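Local coordinates for protein putative oxidoreductase FAD-binding subunit (Sulfolobus tokodaii, PDB 4ZOH) that binds flavin-adenine dinucleotide and probably passes electrons through it as the flavoprotein subunit of an oxidoreductase of the molybdopterin dehydrogenase family, at residues V130-R135 with P153-G158; L68-A73 with V161-V166. All blocks are in the same frame, centred on the assembly; numbering follows the deposited sequence.

Contact 1 of 2, residues V130-R135 with P153-G158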
ATOM      1  N   VAL B 130     -43.637   8.512 -33.444  1.00 38.81           N
ATOM      2  CA  VAL B 130     -42.888   7.497 -32.705  1.00 36.84           C
ATOM      3  C   VAL B 130     -43.297   6.123 -33.238  1.00 43.97           C
ATOM      4  O   VAL B 130     -44.459   5.730 -33.110  1.00 40.72           O
ATOM      5  CB  VAL B 130     -43.144   7.577 -31.184  1.00 34.42           C
ATOM      6  CG1 VAL B 130     -42.210   6.625 -30.412  1.00 34.69           C
ATOM      7  CG2 VAL B 130     -43.008   9.021 -30.654  1.00 31.49           C
ATOM      8  N   LYS B 131     -42.356   5.426 -33.893  1.00 43.82           N
ATOM      9  CA  LYS B 131     -42.587   4.047 -34.283  1.00 42.71           C
ATOM     10  C   LYS B 131     -42.257   3.191 -33.061  1.00 43.28           C
ATOM     11  O   LYS B 131     -41.156   3.288 -32.513  1.00 48.90           O
ATOM     12  CB  LYS B 131     -41.747   3.658 -35.504  1.00 42.43           C
ATOM     13  CG  LYS B 131     -41.904   2.195 -35.960  1.00 39.01           C
ATOM     14  CD  LYS B 131     -41.148   1.937 -37.249  1.00 46.12           C
ATOM     15  CE  LYS B 131     -41.822   2.612 -38.462  1.00 58.83           C
ATOM     16  NZ  LYS B 131     -41.063   2.496 -39.755  1.00 59.01           N
ATOM     17  N   ILE B 132     -43.232   2.385 -32.637  1.00 41.95           N
ATOM     18  CA  ILE B 132     -43.132   1.485 -31.493  1.00 39.93           C
ATOM     19  C   ILE B 132     -43.130   0.060 -32.005  1.00 45.41           C
ATOM     20  O   ILE B 132     -44.024  -0.307 -32.763  1.00 49.64           O
ATOM     21  CB  ILE B 132     -44.301   1.698 -30.515  1.00 37.00           C
ATOM     22  CG1 ILE B 132     -44.331   3.149 -30.050  1.00 37.27           C
ATOM     23  CG2 ILE B 132     -44.211   0.719 -29.350  1.00 39.56           C
ATOM     24  CD1 ILE B 132     -45.542   3.543 -29.213  1.00 41.33           C
ATOM     25  N   THR B 133     -42.133  -0.739 -31.618  1.00 38.04           N
ATOM     26  CA  THR B 133     -42.065  -2.112 -32.058  1.00 37.51           C
ATOM     27  C   THR B 133     -42.332  -3.159 -30.985  1.00 43.36           C
ATOM     28  O   THR B 133     -41.937  -3.028 -29.831  1.00 47.71           O
ATOM     29  CB  THR B 133     -40.761  -2.389 -32.799  1.00 36.38           C
ATOM     30  OG1 THR B 133     -40.645  -1.441 -33.856  1.00 35.35           O
ATOM     31  CG2 THR B 133     -40.753  -3.779 -33.399  1.00 36.06           C
ATOM     32  N   SER B 134     -42.943  -4.240 -31.437  1.00 46.20           N
ATOM     33  CA  SER B 134     -43.446  -5.333 -30.644  1.00 46.72           C
ATOM     34  C   SER B 134     -43.049  -6.596 -31.395  1.00 44.48           C
ATOM     35  O   SER B 134     -42.631  -6.525 -32.566  1.00 42.52           O
ATOM     36  CB  SER B 134     -44.965  -5.177 -30.637  1.00 53.53           C
ATOM     37  OG  SER B 134     -45.582  -6.104 -29.801  1.00 56.07           O
ATOM     38  N   ARG B 135     -43.142  -7.764 -30.747  1.00 56.39           N
ATOM     39  CA  ARG B 135     -43.028  -9.041 -31.477  1.00 61.15           C
ATOM     40  C   ARG B 135     -44.260  -9.124 -32.408  1.00 62.25           C
ATOM     41  O   ARG B 135     -44.196  -9.601 -33.551  1.00 62.59           O
ATOM     42  CB  ARG B 135     -42.968 -10.239 -30.513  1.00 75.92           C
ATOM     43  CG  ARG B 135     -41.576 -10.707 -30.074  1.00 83.81           C
ATOM     44  CD  ARG B 135     -41.586 -12.159 -29.564  1.00 90.89           C
ATOM     45  NE  ARG B 135     -41.089 -13.084 -30.589  1.00113.72           N
ATOM     46  CZ  ARG B 135     -41.806 -13.617 -31.588  1.00119.23           C
ATOM     47  NH1 ARG B 135     -43.102 -13.366 -31.728  1.00125.74           N
ATOM     48  NH2 ARG B 135     -41.221 -14.424 -32.465  1.00119.09           N
ATOM     49  N   PRO B 153     -44.618   7.302 -20.804  1.00 42.60           N
ATOM     50  CA  PRO B 153     -44.735   7.063 -22.240  1.00 43.45           C
ATOM     51  C   PRO B 153     -45.841   6.050 -22.532  1.00 40.99           C
ATOM     52  O   PRO B 153     -46.255   5.344 -21.633  1.00 39.48           O
ATOM     53  CB  PRO B 153     -43.373   6.460 -22.603  1.00 39.00           C
ATOM     54  CG  PRO B 153     -42.990   5.703 -21.366  1.00 37.25           C
ATOM     55  CD  PRO B 153     -43.454   6.583 -20.231  1.00 39.84           C
ATOM     56  N   ASP B 154     -46.298   6.009 -23.779  1.00 44.19           N
ATOM     57  CA  ASP B 154     -47.333   5.064 -24.240  1.00 41.98           C
ATOM     58  C   ASP B 154     -46.618   3.824 -24.736  1.00 41.67           C
ATOM     59  O   ASP B 154     -46.468   3.582 -25.959  1.00 40.95           O
ATOM     60  CB  ASP B 154     -48.187   5.702 -25.355  1.00 50.64           C
ATOM     61  CG  ASP B 154     -49.061   4.684 -26.101  1.00 52.57           C
ATOM     62  OD1 ASP B 154     -49.700   3.837 -25.441  1.00 51.10           O
ATOM     63  OD2 ASP B 154     -49.085   4.721 -27.349  1.00 52.54           O
ATOM     64  N   LEU B 155     -46.155   3.048 -23.762  1.00 42.02           N
ATOM     65  CA  LEU B 155     -45.353   1.862 -24.023  1.00 42.63           C
ATOM     66  C   LEU B 155     -45.848   0.768 -23.134  1.00 39.28           C
ATOM     67  O   LEU B 155     -46.068   0.960 -21.948  1.00 40.31           O
ATOM     68  CB  LEU B 155     -43.864   2.116 -23.727  1.00 41.10           C
ATOM     69  CG  LEU B 155     -43.065   2.854 -24.803  1.00 41.87           C
ATOM     70  CD1 LEU B 155     -41.713   3.281 -24.241  1.00 40.26           C
ATOM     71  CD2 LEU B 155     -42.900   2.052 -26.088  1.00 34.13           C
ATOM     72  N   ASN B 156     -46.048  -0.387 -23.721  1.00 42.34           N
ATOM     73  CA  ASN B 156     -46.510  -1.551 -22.966  1.00 51.92           C
ATOM     74  C   ASN B 156     -45.350  -2.500 -22.707  1.00 49.91           C
ATOM     75  O   ASN B 156     -44.360  -2.486 -23.451  1.00 51.64           O
ATOM     76  CB  ASN B 156     -47.628  -2.270 -23.734  1.00 49.06           C
ATOM     77  CG  ASN B 156     -48.798  -1.366 -24.007  1.00 50.40           C
ATOM     78  OD1 ASN B 156     -48.913  -0.807 -25.097  1.00 51.00           O
ATOM     79  ND2 ASN B 156     -49.649  -1.177 -23.002  1.00 53.05           N
ATOM     80  N   PRO B 157     -45.463  -3.336 -21.661  1.00 48.85           N
ATOM     81  CA  PRO B 157     -44.441  -4.367 -21.496  1.00 45.28           C
ATOM     82  C   PRO B 157     -44.350  -5.161 -22.793  1.00 44.91           C
ATOM     83  O   PRO B 157     -45.374  -5.428 -23.412  1.00 49.93           O
ATOM     84  CB  PRO B 157     -44.999  -5.209 -20.351  1.00 49.66           C
ATOM     85  CG  PRO B 157     -45.858  -4.240 -19.582  1.00 49.74           C
ATOM     86  CD  PRO B 157     -46.546  -3.468 -20.667  1.00 46.67           C
ATOM     87  N   GLY B 158     -43.131  -5.443 -23.249  1.00 47.17           N
ATOM     88  CA  GLY B 158     -42.920  -6.030 -24.558  1.00 39.92           C
ATOM     89  C   GLY B 158     -42.512  -5.060 -25.681  1.00 44.64           C
ATOM     90  O   GLY B 158     -42.067  -5.494 -26.775  1.00 40.71           O
TER
HETATM   91  O   HOH W   1     -42.889  -7.779 -28.048  1.00 49.67           O

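Contact 2 of 2, residues L68-A73 with V161-V166. With FAD (flavin-adenine dinucleotide), chain H.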
ATOM      1  N   LEU B  68     -39.717  13.049 -45.010  1.00 47.84           N
ATOM      2  CA  LEU B  68     -39.540  12.622 -43.624  1.00 46.51           C
ATOM      3  C   LEU B  68     -38.077  12.359 -43.371  1.00 44.65           C
ATOM      4  O   LEU B  68     -37.400  11.791 -44.212  1.00 40.58           O
ATOM      5  CB  LEU B  68     -40.339  11.368 -43.344  1.00 44.07           C
ATOM      6  CG  LEU B  68     -41.653  11.567 -42.584  1.00 50.45           C
ATOM      7  CD1 LEU B  68     -42.647  12.346 -43.400  1.00 46.70           C
ATOM      8  CD2 LEU B  68     -42.245  10.207 -42.202  1.00 51.98           C
ATOM      9  N   TYR B  69     -37.582  12.818 -42.231  1.00 39.44           N
ATOM     10  CA  TYR B  69     -36.406  12.219 -41.619  1.00 35.72           C
ATOM     11  C   TYR B  69     -36.844  11.072 -40.715  1.00 37.57           C
ATOM     12  O   TYR B  69     -37.800  11.223 -39.928  1.00 33.31           O
ATOM     13  CB  TYR B  69     -35.679  13.224 -40.783  1.00 37.54           C
ATOM     14  CG  TYR B  69     -34.924  14.286 -41.529  1.00 33.73           C
ATOM     15  CD1 TYR B  69     -33.711  13.990 -42.121  1.00 32.11           C
ATOM     16  CD2 TYR B  69     -35.405  15.637 -41.574  1.00 36.06           C
ATOM     17  CE1 TYR B  69     -32.962  14.983 -42.746  1.00 34.47           C
ATOM     18  CE2 TYR B  69     -34.683  16.639 -42.221  1.00 32.10           C
ATOM     19  CZ  TYR B  69     -33.470  16.303 -42.796  1.00 32.33           C
ATOM     20  OH  TYR B  69     -32.725  17.232 -43.438  1.00 35.03           O
ATOM     21  N   LYS B  70     -36.186   9.920 -40.883  1.00 35.09           N
ATOM     22  CA  LYS B  70     -36.388   8.784 -39.995  1.00 39.92           C
ATOM     23  C   LYS B  70     -35.110   8.600 -39.170  1.00 38.88           C
ATOM     24  O   LYS B  70     -33.977   8.611 -39.708  1.00 33.64           O
ATOM     25  CB  LYS B  70     -36.770   7.530 -40.779  1.00 44.90           C
ATOM     26  CG  LYS B  70     -37.868   7.801 -41.781  1.00 48.63           C
ATOM     27  CD  LYS B  70     -38.636   6.563 -42.108  1.00 53.36           C
ATOM     28  CE  LYS B  70     -39.821   6.967 -42.958  1.00 50.30           C
ATOM     29  NZ  LYS B  70     -40.582   5.751 -43.278  1.00 50.08           N
ATOM     30  N   ILE B  71     -35.314   8.524 -37.849  1.00 36.36           N
ATOM     31  CA  ILE B  71     -34.211   8.613 -36.907  1.00 33.74           C
ATOM     32  C   ILE B  71     -34.263   7.365 -36.076  1.00 29.63           C
ATOM     33  O   ILE B  71     -35.249   7.141 -35.354  1.00 27.75           O
ATOM     34  CB  ILE B  71     -34.296   9.859 -35.977  1.00 35.31           C
ATOM     35  CG1 ILE B  71     -34.336  11.131 -36.789  1.00 32.90           C
ATOM     36  CG2 ILE B  71     -33.122   9.873 -34.955  1.00 33.06           C
ATOM     37  CD1 ILE B  71     -35.196  12.151 -36.109  1.00 36.00           C
ATOM     38  N   GLY B  72     -33.204   6.565 -36.142  1.00 29.47           N
ATOM     39  CA  GLY B  72     -33.189   5.338 -35.315  1.00 27.46           C
ATOM     40  C   GLY B  72     -33.221   5.688 -33.837  1.00 29.91           C
ATOM     41  O   GLY B  72     -32.543   6.639 -33.427  1.00 30.52           O
ATOM     42  N   ALA B  73     -33.954   4.913 -33.029  1.00 26.59           N
ATOM     43  CA  ALA B  73     -33.996   5.172 -31.612  1.00 28.21           C
ATOM     44  C   ALA B  73     -32.636   5.203 -30.899  1.00 27.81           C
ATOM     45  O   ALA B  73     -32.526   5.851 -29.874  1.00 31.59           O
ATOM     46  CB  ALA B  73     -34.921   4.202 -30.888  1.00 28.75           C
ATOM     47  N   VAL B 161     -39.550   1.743 -28.473  1.00 36.43           N
ATOM     48  CA  VAL B 161     -39.301   2.726 -29.516  1.00 30.76           C
ATOM     49  C   VAL B 161     -38.175   2.311 -30.457  1.00 34.72           C
ATOM     50  O   VAL B 161     -37.028   2.049 -30.033  1.00 36.43           O
ATOM     51  CB  VAL B 161     -39.000   4.092 -28.883  1.00 31.23           C
ATOM     52  CG1 VAL B 161     -38.770   5.171 -29.958  1.00 28.12           C
ATOM     53  CG2 VAL B 161     -40.124   4.456 -27.925  1.00 26.97           C
ATOM     54  N   THR B 162     -38.451   2.290 -31.753  1.00 32.97           N
ATOM     55  CA  THR B 162     -37.396   1.957 -32.672  1.00 29.10           C
ATOM     56  C   THR B 162     -37.023   3.117 -33.581  1.00 32.54           C
ATOM     57  O   THR B 162     -35.890   3.113 -34.181  1.00 29.12           O
ATOM     58  CB  THR B 162     -37.750   0.722 -33.539  1.00 34.44           C
ATOM     59  OG1 THR B 162     -39.066   0.879 -34.104  1.00 40.90           O
ATOM     60  CG2 THR B 162     -37.721  -0.528 -32.701  1.00 32.18           C
ATOM     61  N   GLU B 163     -37.942   4.096 -33.687  1.00 29.28           N
ATOM     62  CA  GLU B 163     -37.799   5.190 -34.689  1.00 33.66           C
ATOM     63  C   GLU B 163     -38.588   6.416 -34.350  1.00 34.36           C
ATOM     64  O   GLU B 163     -39.697   6.334 -33.828  1.00 39.36           O
ATOM     65  CB  GLU B 163     -38.167   4.726 -36.087  1.00 30.89           C
ATOM     66  CG  GLU B 163     -37.822   5.674 -37.216  1.00 33.37           C
ATOM     67  CD  GLU B 163     -38.240   5.061 -38.549  1.00 37.36           C
ATOM     68  OE1 GLU B 163     -39.453   4.941 -38.794  1.00 40.52           O
ATOM     69  OE2 GLU B 163     -37.372   4.675 -39.352  1.00 36.91           O
ATOM     70  N   ILE B 164     -37.973   7.556 -34.617  1.00 34.92           N
ATOM     71  CA  ILE B 164     -38.644   8.831 -34.522  1.00 36.18           C
ATOM     72  C   ILE B 164     -38.688   9.367 -35.939  1.00 35.41           C
ATOM     73  O   ILE B 164     -37.644   9.299 -36.685  1.00 32.41           O
ATOM     74  CB  ILE B 164     -37.938   9.840 -33.551  1.00 33.70           C
ATOM     75  CG1 ILE B 164     -38.056   9.407 -32.077  1.00 32.09           C
ATOM     76  CG2 ILE B 164     -38.649  11.199 -33.597  1.00 33.59           C
ATOM     77  CD1 ILE B 164     -37.318   8.127 -31.686  1.00 41.20           C
ATOM     78  N   GLN B 165     -39.899   9.833 -36.316  1.00 34.52           N
ATOM     79  CA  GLN B 165     -40.162  10.516 -37.647  1.00 32.80           C
ATOM     80  C   GLN B 165     -40.591  11.974 -37.511  1.00 32.10           C
ATOM     81  O   GLN B 165     -41.425  12.344 -36.654  1.00 33.95           O
ATOM     82  CB  GLN B 165     -41.278   9.788 -38.370  1.00 34.56           C
ATOM     83  CG  GLN B 165     -40.913   8.403 -38.900  1.00 39.57           C
ATOM     84  CD  GLN B 165     -42.175   7.602 -39.104  1.00 40.00           C
ATOM     85  OE1 GLN B 165     -43.223   8.184 -39.413  1.00 38.52           O
ATOM     86  NE2 GLN B 165     -42.113   6.284 -38.886  1.00 36.22           N
ATOM     87  N   VAL B 166     -40.000  12.809 -38.340  1.00 38.62           N
ATOM     88  CA  VAL B 166     -40.304  14.240 -38.372  1.00 35.44           C
ATOM     89  C   VAL B 166     -40.338  14.679 -39.854  1.00 39.55           C
ATOM     90  O   VAL B 166     -39.614  14.106 -40.682  1.00 37.80           O
ATOM     91  CB  VAL B 166     -39.243  15.085 -37.590  1.00 33.02           C
ATOM     92  CG1 VAL B 166     -39.332  14.841 -36.067  1.00 35.66           C
ATOM     93  CG2 VAL B 166     -37.828  14.915 -38.141  1.00 30.13           C
TER
HETATM   94  PA  FAD H 301     -31.478   5.260 -20.864  1.00 31.37           P
HETATM   95  O1A FAD H 301     -31.019   5.916 -19.606  1.00 26.30           O
HETATM   96  O2A FAD H 301     -30.791   4.085 -21.416  1.00 28.95           O
HETATM   97  O5B FAD H 301     -32.975   4.838 -20.715  1.00 27.05           O
HETATM   98  C5B FAD H 301     -33.940   5.771 -20.141  1.00 27.92           C
HETATM   99  C4B FAD H 301     -35.400   5.053 -20.085  1.00 28.75           C
HETATM  100  O4B FAD H 301     -35.861   4.586 -21.416  1.00 32.61           O
HETATM  101  C3B FAD H 301     -35.266   3.772 -19.271  1.00 30.48           C
HETATM  102  O3B FAD H 301     -36.427   3.600 -18.496  1.00 30.11           O
HETATM  103  C2B FAD H 301     -35.070   2.644 -20.312  1.00 35.21           C
HETATM  104  O2B FAD H 301     -35.493   1.349 -19.868  1.00 36.33           O
HETATM  105  C1B FAD H 301     -35.971   3.086 -21.414  1.00 33.00           C
HETATM  106  N9A FAD H 301     -35.561   2.980 -22.809  1.00 27.97           N
HETATM  107  C8A FAD H 301     -34.403   3.322 -23.370  1.00 28.84           C
HETATM  108  N7A FAD H 301     -34.489   3.144 -24.709  1.00 28.13           N
HETATM  109  C5A FAD H 301     -35.736   2.688 -24.978  1.00 30.32           C
HETATM  110  C6A FAD H 301     -36.422   2.343 -26.162  1.00 30.96           C
HETATM  111  N6A FAD H 301     -35.776   2.476 -27.318  1.00 28.51           N
HETATM  112  N1A FAD H 301     -37.689   1.896 -26.094  1.00 31.36           N
HETATM  113  C2A FAD H 301     -38.365   1.833 -24.917  1.00 30.10           C
HETATM  114  N3A FAD H 301     -37.737   2.146 -23.780  1.00 29.98           N
HETATM  115  C4A FAD H 301     -36.426   2.583 -23.776  1.00 29.02           C
HETATM  116  N1  FAD H 301     -31.636  15.481 -20.988  1.00 28.74           N
HETATM  117  C2  FAD H 301     -32.187  16.637 -21.534  1.00 26.55           C
HETATM  118  O2  FAD H 301     -33.175  16.549 -22.232  1.00 23.97           O
HETATM  119  N3  FAD H 301     -31.629  17.858 -21.300  1.00 25.74           N
HETATM  120  C4  FAD H 301     -30.536  17.981 -20.509  1.00 26.38           C
HETATM  121  O4  FAD H 301     -30.044  19.106 -20.369  1.00 24.00           O
HETATM  122  C4X FAD H 301     -29.984  16.823 -19.920  1.00 25.51           C
HETATM  123  N5  FAD H 301     -28.869  16.943 -19.120  1.00 25.20           N
HETATM  124  C5X FAD H 301     -28.338  15.766 -18.514  1.00 26.56           C
HETATM  125  C6  FAD H 301     -27.251  15.910 -17.658  1.00 24.09           C
HETATM  126  C7  FAD H 301     -26.677  14.774 -17.067  1.00 24.87           C
HETATM  127  C7M FAD H 301     -25.469  15.012 -16.134  1.00 21.19           C
HETATM  128  C8  FAD H 301     -27.226  13.498 -17.313  1.00 26.15           C
HETATM  129  C8M FAD H 301     -26.669  12.200 -16.668  1.00 23.48           C
HETATM  130  C9  FAD H 301     -28.357  13.358 -18.137  1.00 26.33           C
HETATM  131  C9A FAD H 301     -28.897  14.490 -18.753  1.00 26.77           C
HETATM  132  N10 FAD H 301     -30.029  14.400 -19.592  1.00 27.75           N
HETATM  133  C10 FAD H 301     -30.540  15.581 -20.164  1.00 26.29           C
HETATM  134  C1' FAD H 301     -30.683  13.130 -19.885  1.00 27.23           C
HETATM  135  C2' FAD H 301     -30.042  12.441 -21.104  1.00 25.50           C
HETATM  136  O2' FAD H 301     -30.455  13.159 -22.286  1.00 30.16           O
HETATM  137  C3' FAD H 301     -30.396  10.930 -21.194  1.00 25.92           C
HETATM  138  O3' FAD H 301     -29.477  10.384 -22.143  1.00 24.54           O
HETATM  139  C4' FAD H 301     -31.814  10.663 -21.672  1.00 28.72           C
HETATM  140  O4' FAD H 301     -32.713  11.388 -20.833  1.00 26.39           O
HETATM  141  C5' FAD H 301     -32.170   9.161 -21.635  1.00 25.16           C
HETATM  142  O5' FAD H 301     -31.623   8.599 -22.858  1.00 27.31           O
HETATM  143  P   FAD H 301     -30.671   7.345 -22.787  1.00 30.70           P
HETATM  144  O1P FAD H 301     -30.487   6.833 -24.178  1.00 29.68           O
HETATM  145  O2P FAD H 301     -29.447   7.664 -22.018  1.00 26.72           O
HETATM  146  O3P FAD H 301     -31.647   6.376 -22.011  1.00 28.30           O

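Contact 1 of 2, residues V130-R135 with P153-G158
One methyl, Ile132 CD1, meets both flat groups of Asp154. The peptide carbonyl points at it nearly end-on, with CD1 3.4 Å from Asp154 O. The carboxylate meets it more loosely, CD1 lying well out of its plane and 4.2 Å from Asp154 OD2, the oxygen that also takes a salt bridge from Arg139. The second branch, Ile132 CG2, is anti to the backbone N (chi1 -57° placing CG1 beside that N), and reaches Leu155 CD2 at 3.8 Å. Asp154 centres an inverse gamma turn, closed by a weak bond from Leu155 N to Pro153 O. Leu155 also touches the bound FAD, so its side chain meets the strand with one methyl and the cofactor with the other. At the far end the backbones are joined through a water, which accepts from Arg135 N and donates to Gly158 O, both at 2.7 Å. Gly158 has a positive phi (99°), a conformation in which a side chain would press on the preceding carbonyl. Strand 137-142 adjoins 130-135 through backbone bonds between Ile132 and Arg139, strand 160-167 joins it through Thr133 and Leu160, and Phe146 of helix 143-146 touches both Ile132 and Leu155.

Contact 2 of 2, residues L68-A73 with V161-V166
Tyr69 and Val166 exchange two backbone hydrogen bonds, Tyr69 N to Val166 O at 2.9 Å and Val166 N to Tyr69 O at 3.1 Å. Ile71 and Ile164 repeat the exchange, Ile71 N giving the shortest bond at 2.7 Å from Ile164 O. Ala73 N adds a fifth to Thr162 O, arriving from well above the carbonyl plane. On the face of Lys70 and Gln165, the Glu163 carboxylate is shared out: OE1 takes Gln165 NE2 at 3.0 Å on its anti side and a salt bridge from Lys131, while OE2 accepts from the Tyr61 hydroxyl. Glu163 CG is anti to the backbone N (chi1 -169°), which carries the carboxylate across to Lys70, where OE2 lies 3.2 Å from Lys70 CB; the Lys70 ammonium pairs with Asp65. With an alanine at Glu163, the Gln165 amide, the Lys131 ammonium and the Tyr61 hydroxyl would be likely to lose the carboxylate they share. Near the beginning of strand 160-167, Val161 O accepts a straight bond (170°) from FAD N6A, and Val161 N gives N1A a weak one. The pairing is regular antiparallel; across from Lys131, Thr162 and Glu163 form a classic beta bulge, beside this backbone recognition of the adenine.

Overall arrangement
From the N terminus, strand 68-72 comes first, followed by several helices, the strand pair 129-134 and 137-142, helix 143-146 and the loop 153-158, before strand 160-167 returns to pair with 68-72. Contact 2 therefore closes a loop of 87 residues, and contact 1, closing one of 17, is nested inside it. The two centres lie about 14 Å apart, and both contacts reach one five-stranded antiparallel sheet, in which 160-167 is inserted between 68-72 and 129-134. Thr133 and Thr162 are probably hydrogen-bonded through their hydroxyls, and Val130 packs on Val161. Contact 1 joins the sheet to the loop leading into its middle strand, and both contacts include residues of the FAD pocket.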